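Local coordinates for protein unconventional myosin IB (Entamoeba histolytica, PDB 5XGG) that is probably an actin-based motor of the class I myosins, whose C-terminal SH3 domain probably binds proline-rich partner sequences, at residues Ala15-Asp18 / Glu19-Ser22. Residues are numbered along the deposited sequence; the frame is centred on the assembly and turned at random.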
ATOM      1  N   ALA A  15       9.019   1.423  -8.635  1.00  9.30           N
ATOM      2  CA  ALA A  15       9.773   0.316  -8.109  1.00 10.36           C
ATOM      3  C   ALA A  15      11.223   0.316  -8.533  1.00 10.80           C
ATOM      4  O   ALA A  15      11.505   0.527  -9.727  1.00 12.29           O
ATOM      5  CB  ALA A  15       9.124  -0.987  -8.537  1.00 11.42           C
ATOM      6  N   ALA A  16      12.089   0.037  -7.571  1.00 11.85           N
ATOM      7  CA  ALA A  16      13.524   0.049  -7.835  1.00 14.26           C
ATOM      8  C   ALA A  16      14.003  -1.347  -8.281  1.00 13.60           C
ATOM      9  O   ALA A  16      15.157  -1.472  -8.675  1.00 14.98           O
ATOM     10  CB  ALA A  16      14.308   0.478  -6.609  1.00 14.72           C
ATOM     11  N   ASN A  17      13.147  -2.355  -8.233  1.00 11.94           N
ATOM     12  CA  ASN A  17      13.548  -3.720  -8.564  1.00 12.45           C
ATOM     13  C   ASN A  17      12.243  -4.467  -8.638  1.00 11.38           C
ATOM     14  O   ASN A  17      11.156  -3.940  -8.253  1.00 10.47           O
ATOM     15  CB  ASN A  17      14.468  -4.328  -7.493  1.00 13.92           C
ATOM     16  CG  ASN A  17      13.919  -4.171  -6.113  1.00 15.42           C
ATOM     17  OD1 ASN A  17      12.879  -4.737  -5.758  1.00 13.17           O
ATOM     18  ND2 ASN A  17      14.569  -3.386  -5.330  1.00 17.58           N
ATOM     19  N   ASP A  18      12.366  -5.693  -9.121  1.00 11.29           N
ATOM     20  CA  ASP A  18      11.229  -6.556  -9.405  1.00 12.59           C
ATOM     21  C   ASP A  18      10.329  -6.907  -8.220  1.00 10.04           C
ATOM     22  O   ASP A  18       9.170  -7.242  -8.455  1.00 10.83           O
ATOM     23  CB  ASP A  18      11.719  -7.874 -10.019  1.00 13.61           C
ATOM     24  CG  ASP A  18      12.111  -7.714 -11.444  1.00 17.52           C
ATOM     25  OD1 ASP A  18      11.609  -6.833 -12.081  1.00 21.22           O
ATOM     26  OD2 ASP A  18      12.984  -8.496 -11.848  1.00 25.12           O
ATOM     27  N   GLU A  19      10.856  -6.784  -7.008  1.00  9.70           N
ATOM     28  CA  GLU A  19      10.177  -7.181  -5.814  1.00 10.19           C
ATOM     29  C   GLU A  19       9.439  -6.028  -5.168  1.00  8.47           C
ATOM     30  O   GLU A  19       8.760  -6.199  -4.152  1.00  7.22           O
ATOM     31  CB  GLU A  19      11.104  -7.761  -4.807  1.00 10.95           C
ATOM     32  CG  GLU A  19      11.741  -9.095  -5.191  1.00 13.17           C
ATOM     33  CD  GLU A  19      12.810  -9.019  -6.250  1.00 15.29           C
ATOM     34  OE1 GLU A  19      13.506  -7.992  -6.400  1.00 16.27           O
ATOM     35  OE2 GLU A  19      12.991 -10.082  -6.908  1.00 21.70           O
ATOM     36  N   GLU A  20       9.616  -4.825  -5.733  1.00  7.98           N
ATOM     37  CA  GLU A  20       8.830  -3.647  -5.323  1.00  7.56           C
ATOM     38  C   GLU A  20       7.620  -3.469  -6.262  1.00  8.27           C
ATOM     39  O   GLU A  20       7.531  -4.008  -7.408  1.00  8.61           O
ATOM     40  CB  GLU A  20       9.714  -2.384  -5.261  1.00  7.31           C
ATOM     41  CG  GLU A  20      10.553  -2.346  -3.994  1.00  7.87           C
ATOM     42  CD  GLU A  20      11.621  -1.289  -4.046  1.00  9.25           C
ATOM     43  OE1 GLU A  20      11.491  -0.317  -4.778  1.00 10.45           O
ATOM     44  OE2 GLU A  20      12.611  -1.420  -3.263  1.00  9.30           O
ATOM     45  N   LEU A  21       6.696  -2.645  -5.755  1.00  8.19           N
ATOM     46  CA  LEU A  21       5.458  -2.287  -6.448  1.00  8.32           C
ATOM     47  C   LEU A  21       5.466  -0.813  -6.778  1.00  8.23           C
ATOM     48  O   LEU A  21       5.548   0.059  -5.902  1.00  7.90           O
ATOM     49  CB  LEU A  21       4.269  -2.691  -5.567  1.00  8.47           C
ATOM     50  CG  LEU A  21       2.851  -2.325  -6.043  1.00  8.13           C
ATOM     51  CD1 LEU A  21       2.489  -3.124  -7.262  1.00  8.51           C
ATOM     52  CD2 LEU A  21       1.854  -2.573  -4.820  1.00  8.09           C
ATOM     53  N   SER A  22       5.267  -0.480  -8.046  1.00  7.55           N
ATOM     54  CA  SER A  22       4.996   0.895  -8.458  1.00  8.01           C
ATOM     55  C   SER A  22       3.549   1.320  -8.288  1.00  7.79           C
ATOM     56  O   SER A  22       2.639   0.451  -8.232  1.00  7.97           O
ATOM     57  CB  SER A  22       5.357   1.097  -9.944  1.00  8.84           C
ATOM     58  OG  SER A  22       6.682   0.683 -10.250  1.00  9.72           O
TER
HETATM   59  O   HOH W   1      13.722 -10.859  -9.795  1.00 28.92           O
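Glu20 reaches back over the turn to the backbone of Ala16, whose N-H meets Glu20 OE1 at 2.9 Å in a nearly straight bond. The donor comes from above the carboxylate plane, 48° out of it. Past CG the Glu20 chain runs extended, which carries the carboxylate across the loop to Ala16; the same OE1 also forms a hydrogen bond with the hydroxyl of Tyr13, so two bonds grip it. The other oxygen, Glu20 OE2, has a weak bond from Asn17 ND2 at 3.5 Å, with the amide and carboxylate planes turned 65° apart. Asn17 holds CG between its own backbone N and carbonyl carbon (chi1 50°), swinging OD1 over the turn, where Glu19 N gives a bent hydrogen bond to a lone pair of Asn17 OD1 in the carbonyl plane, 3.1 Å away. Asn17 O accepts Glu20 N at 3.1 Å, closing a type I beta turn from Asn17 to Glu20. One water donates to both Asp18 OD2 and Glu19 OE2, bridging two acidic groups. At the open end of the loop Ser22 OG accepts Ala15 N at 2.9 Å, while Ala15 CB lies 3.6 Å from Glu20 CB. Backbone hydrogen bonds of Glu19 and Leu21 with Trp49 tie this acidic loop to strand 46-51. Lying between strands 6-9 and 28-35, it is the RT loop of the SH3 fold, which typically flanks the proline-peptide groove.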